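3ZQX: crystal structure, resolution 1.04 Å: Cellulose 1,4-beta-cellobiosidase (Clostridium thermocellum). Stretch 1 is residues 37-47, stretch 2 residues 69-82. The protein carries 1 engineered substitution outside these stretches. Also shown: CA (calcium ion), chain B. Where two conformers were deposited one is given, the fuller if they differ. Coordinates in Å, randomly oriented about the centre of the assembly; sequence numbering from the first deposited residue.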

# COMPACT_ATOMS: atom_id res chain seq x y z
N ASP A 37 13.75 4.51 3.84
CA ASP A 37 13.32 5.03 5.14
C ASP A 37 11.80 5.15 5.29
O ASP A 37 11.31 5.59 6.33
CB ASP A 37 13.97 6.38 5.40
CG ASP A 37 15.46 6.26 5.57
OD1 ASP A 37 15.91 5.26 6.17
OD2 ASP A 37 16.19 7.16 5.10
N ILE A 38 11.05 4.74 4.27
CA ILE A 38 9.60 4.91 4.27
C ILE A 38 8.88 3.56 4.30
O ILE A 38 9.28 2.63 3.59
CB ILE A 38 9.18 5.75 3.04
CG1 ILE A 38 9.72 7.17 3.18
CG2 ILE A 38 7.67 5.74 2.86
CD1 ILE A 38 9.66 8.00 1.91
N VAL A 39 7.85 3.45 5.13
CA VAL A 39 7.04 2.25 5.26
C VAL A 39 5.61 2.60 4.89
O VAL A 39 5.04 3.56 5.42
CB VAL A 39 7.07 1.75 6.72
CG1 VAL A 39 6.10 0.60 6.92
CG2 VAL A 39 8.49 1.34 7.13
N LEU A 40 5.03 1.84 3.96
CA LEU A 40 3.64 2.01 3.56
C LEU A 40 2.81 0.83 4.08
O LEU A 40 3.28 -0.31 4.04
CB LEU A 40 3.55 2.08 2.03
CG LEU A 40 2.16 2.15 1.38
CD1 LEU A 40 2.22 2.88 0.03
CD2 LEU A 40 1.54 0.78 1.21
N ARG A 41 1.60 1.10 4.57
CA ARG A 41 0.70 0.01 4.98
C ARG A 41 -0.69 0.14 4.39
O ARG A 41 -1.31 1.22 4.43
CB ARG A 41 0.62 -0.11 6.50
CG ARG A 41 1.95 -0.50 7.12
CD ARG A 41 1.90 -0.59 8.64
NE ARG A 41 3.20 -1.05 9.11
CZ ARG A 41 3.59 -1.06 10.38
NH1 ARG A 41 2.79 -0.60 11.33
NH2 ARG A 41 4.80 -1.51 10.70
N TYR A 42 -1.16 -0.97 3.82
CA TYR A 42 -2.52 -1.13 3.31
C TYR A 42 -3.22 -2.16 4.18
O TYR A 42 -2.78 -3.31 4.26
CB TYR A 42 -2.47 -1.60 1.84
CG TYR A 42 -3.84 -1.91 1.24
CD1 TYR A 42 -4.43 -3.15 1.41
CD2 TYR A 42 -4.53 -0.95 0.51
CE1 TYR A 42 -5.68 -3.43 0.88
CE2 TYR A 42 -5.78 -1.21 -0.02
CZ TYR A 42 -6.35 -2.45 0.15
OH TYR A 42 -7.60 -2.68 -0.39
N TYR A 43 -4.27 -1.73 4.86
CA TYR A 43 -4.92 -2.52 5.90
C TYR A 43 -6.04 -3.38 5.35
O TYR A 43 -6.94 -2.89 4.66
CB TYR A 43 -5.45 -1.59 7.00
CG TYR A 43 -4.34 -0.79 7.64
CD1 TYR A 43 -3.59 -1.33 8.67
CD2 TYR A 43 -3.99 0.47 7.16
CE1 TYR A 43 -2.53 -0.63 9.24
CE2 TYR A 43 -2.94 1.18 7.72
CZ TYR A 43 -2.22 0.63 8.75
OH TYR A 43 -1.17 1.35 9.28
N PHE A 44 -5.98 -4.68 5.64
CA PHE A 44 -7.02 -5.59 5.22
C PHE A 44 -7.06 -6.76 6.19
O PHE A 44 -6.04 -7.11 6.79
CB PHE A 44 -6.78 -6.08 3.78
CG PHE A 44 -5.66 -7.08 3.62
CD1 PHE A 44 -4.33 -6.68 3.57
CD2 PHE A 44 -5.95 -8.43 3.51
CE1 PHE A 44 -3.31 -7.61 3.41
CE2 PHE A 44 -4.93 -9.38 3.35
CZ PHE A 44 -3.61 -8.96 3.28
N THR A 45 -8.23 -7.36 6.32
CA THR A 45 -8.40 -8.51 7.18
C THR A 45 -8.22 -9.78 6.37
O THR A 45 -8.81 -9.93 5.29
CB THR A 45 -9.79 -8.52 7.82
OG1 THR A 45 -10.77 -8.30 6.80
CG2 THR A 45 -9.91 -7.44 8.89
N LYS A 46 -7.40 -10.69 6.88
CA LYS A 46 -7.18 -11.94 6.18
C LYS A 46 -8.21 -12.99 6.57
O LYS A 46 -8.43 -13.24 7.75
CB LYS A 46 -5.74 -12.45 6.34
CG LYS A 46 -5.30 -12.72 7.74
CD LYS A 46 -3.90 -13.33 7.71
CE LYS A 46 -3.42 -13.63 9.11
NZ LYS A 46 -2.01 -14.11 9.14
N GLU A 47 -8.86 -13.57 5.57
CA GLU A 47 -9.88 -14.59 5.77
C GLU A 47 -9.32 -16.02 5.80
O GLU A 47 -10.04 -16.94 6.19
CB GLU A 47 -10.95 -14.50 4.68
CG GLU A 47 -12.03 -13.45 4.92
CD GLU A 47 -11.54 -12.02 4.76
OE1 GLU A 47 -10.97 -11.67 3.70
OE2 GLU A 47 -11.76 -11.22 5.70
N SER A 69 5.88 -7.25 2.82
CA SER A 69 5.68 -8.15 3.94
C SER A 69 4.24 -8.00 4.41
O SER A 69 3.51 -7.13 3.92
CB SER A 69 6.67 -7.85 5.08
OG SER A 69 6.55 -6.53 5.56
N PHE A 70 3.85 -8.82 5.38
CA PHE A 70 2.54 -8.73 6.00
C PHE A 70 2.74 -8.65 7.50
O PHE A 70 3.64 -9.29 8.05
CB PHE A 70 1.66 -9.92 5.59
CG PHE A 70 1.39 -9.95 4.11
CD1 PHE A 70 0.32 -9.25 3.59
CD2 PHE A 70 2.25 -10.60 3.23
CE1 PHE A 70 0.09 -9.22 2.22
CE2 PHE A 70 2.03 -10.56 1.87
CZ PHE A 70 0.94 -9.88 1.37
N GLY A 71 1.92 -7.85 8.16
CA GLY A 71 2.05 -7.66 9.58
C GLY A 71 0.73 -7.38 10.24
O GLY A 71 -0.32 -7.26 9.59
N GLY A 72 0.78 -7.27 11.57
CA GLY A 72 -0.40 -7.10 12.38
C GLY A 72 -1.25 -8.36 12.42
O GLY A 72 -0.87 -9.42 11.92
N SER A 73 -2.42 -8.22 13.03
CA SER A 73 -3.36 -9.33 13.14
C SER A 73 -4.75 -8.76 13.33
O SER A 73 -4.91 -7.61 13.77
CB SER A 73 -2.97 -10.27 14.28
OG SER A 73 -2.99 -9.62 15.53
N GLY A 74 -5.77 -9.55 13.02
CA GLY A 74 -7.14 -9.10 13.20
C GLY A 74 -7.40 -7.81 12.45
O GLY A 74 -7.05 -7.68 11.28
N ASP A 75 -8.03 -6.85 13.12
CA ASP A 75 -8.39 -5.59 12.50
C ASP A 75 -7.19 -4.67 12.28
O ASP A 75 -7.34 -3.60 11.68
CB ASP A 75 -9.49 -4.88 13.29
CG ASP A 75 -10.85 -5.52 13.08
OD1 ASP A 75 -11.10 -6.05 11.97
OD2 ASP A 75 -11.68 -5.48 14.01
N GLU A 76 -6.03 -5.07 12.79
CA GLU A 76 -4.79 -4.32 12.62
C GLU A 76 -3.92 -4.86 11.48
O GLU A 76 -2.82 -4.36 11.27
CB GLU A 76 -3.97 -4.35 13.91
CG GLU A 76 -4.59 -3.61 15.08
CD GLU A 76 -4.23 -2.13 15.11
OE1 GLU A 76 -3.65 -1.62 14.13
OE2 GLU A 76 -4.55 -1.48 16.12
N HIS A 77 -4.39 -5.87 10.76
CA HIS A 77 -3.57 -6.57 9.77
C HIS A 77 -3.34 -5.72 8.52
O HIS A 77 -4.19 -4.91 8.12
CB HIS A 77 -4.27 -7.88 9.42
CG HIS A 77 -3.49 -8.76 8.50
ND1 HIS A 77 -3.72 -8.83 7.15
CD2 HIS A 77 -2.47 -9.62 8.75
CE1 HIS A 77 -2.87 -9.68 6.60
NE2 HIS A 77 -2.10 -10.18 7.55
N TYR A 78 -2.19 -5.91 7.87
CA TYR A 78 -1.84 -5.14 6.69
C TYR A 78 -0.82 -5.83 5.78
O TYR A 78 -0.05 -6.70 6.21
CB TYR A 78 -1.25 -3.75 7.07
CG TYR A 78 -0.14 -3.85 8.10
CD1 TYR A 78 1.17 -4.13 7.73
CD2 TYR A 78 -0.41 -3.72 9.45
CE1 TYR A 78 2.17 -4.26 8.68
CE2 TYR A 78 0.58 -3.84 10.42
CZ TYR A 78 1.87 -4.12 10.02
OH TYR A 78 2.89 -4.27 10.93
N LEU A 79 -0.84 -5.39 4.53
CA LEU A 79 0.31 -5.43 3.65
C LEU A 79 1.22 -4.26 4.00
O LEU A 79 0.76 -3.12 4.12
CB LEU A 79 -0.13 -5.23 2.19
CG LEU A 79 0.98 -4.91 1.19
CD1 LEU A 79 1.87 -6.12 0.93
CD2 LEU A 79 0.40 -4.37 -0.11
N GLN A 80 2.51 -4.54 4.14
CA GLN A 80 3.53 -3.52 4.31
C GLN A 80 4.43 -3.50 3.09
O GLN A 80 4.88 -4.54 2.61
CB GLN A 80 4.36 -3.82 5.56
CG GLN A 80 5.56 -2.90 5.73
CD GLN A 80 6.07 -2.93 7.15
OE1 GLN A 80 5.35 -2.60 8.08
NE2 GLN A 80 7.32 -3.36 7.34
N LEU A 81 4.69 -2.30 2.59
CA LEU A 81 5.74 -2.13 1.59
C LEU A 81 6.87 -1.31 2.17
O LEU A 81 6.67 -0.21 2.70
CB LEU A 81 5.24 -1.43 0.33
CG LEU A 81 4.23 -2.21 -0.49
CD1 LEU A 81 3.85 -1.41 -1.72
CD2 LEU A 81 4.80 -3.58 -0.87
N GLU A 82 8.05 -1.90 2.07
CA GLU A 82 9.30 -1.20 2.29
C GLU A 82 10.02 -1.17 0.95
O GLU A 82 9.53 -1.70 -0.05
CB GLU A 82 10.11 -1.88 3.39
CG GLU A 82 9.51 -1.64 4.76
CD GLU A 82 10.11 -2.49 5.84
OE1 GLU A 82 9.89 -3.71 5.80
OE2 GLU A 82 10.80 -1.93 6.72
CA CA B . -10.94 -9.22 4.40
O HOH W 1 -6.85 -10.08 9.74
O HOH W 2 -0.37 -12.14 8.17
O HOH W 3 -9.53 -9.26 2.32

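Strands 38-43 and 78-82 pair antiparallel, their axes 4.4 Å apart at closest approach, and the contact buries 860 Å² in all. Two pairs of hydrogen bonds set the register: Leu 40 N to Leu 81 O (2.9 Å) with Leu 81 N to Leu 40 O (2.8 Å), then Tyr 42 N to Leu 79 O and Leu 79 N to Tyr 42 O (both 2.9 Å). Between these rungs the backbones close in until the CA hydrogens meet carbonyls, as where Arg 41 CA lies 3.2 Å from Leu 79 O.

Alternation along the strands sends the side chains to two faces. Leu 40, Tyr 42, Leu 79 and Leu 81 share the buried one. There the bases of the side chains lie side by side, with CB of Leu 40 4.3 Å from CB of Leu 81 and CB of Tyr 42 4.3 Å from CB of Leu 79, while the end of Tyr 42 leads away from the partner strand.

On the other face, side chains lie across one another. Tyr 78, at chi1 50° (p), offers a flat ring, and the extended side chain of Arg 41 is laid across it: CD of Arg 41 sits 3.6 Å from the centroid of the Tyr 78 ring, almost on its normal, and the guanidinium stacks on the ring with the planes only 12° apart. Gln 80 meets the guanidinium at its edge, where Gln 80 OE1 accepts from both Arg 41 NE (2.8 Å) and Arg 41 NH2 (2.9 Å). One carbonyl oxygen thus fills the notch between the two nitrogens near the plane of the group, while the Tyr 78 ring lies against one of its faces. Tyr 43 packs against the base of Tyr 78, its CD1 3.7 Å from CB of Tyr 78, with the two rings oblique.

Beyond the strand, His 77 is the largest contributor, with 103 Å² covered. Its carbonyl O receives Phe 44 N at 3.1 Å, and its ND1 donates to Phe 44 O at 2.9 Å, and the imidazole edge meets the face of the Phe 44 ring; CE1 of His 77 reaches 3.5 Å from CZ of Phe 44. The edge of the Phe 44 ring fits against Leu 79 N, 3.5 Å from Phe 44 CE1, and against Phe 70, whose CE1 is 3.9 Å from Phe 44 CZ. Lys 46 covers a face of the imidazole with its aliphatic chain, CD lying 3.6 Å from His 77 NE2, and water 2 bridges Lys 46 NZ and His 77 NE2, 2.7 Å from each.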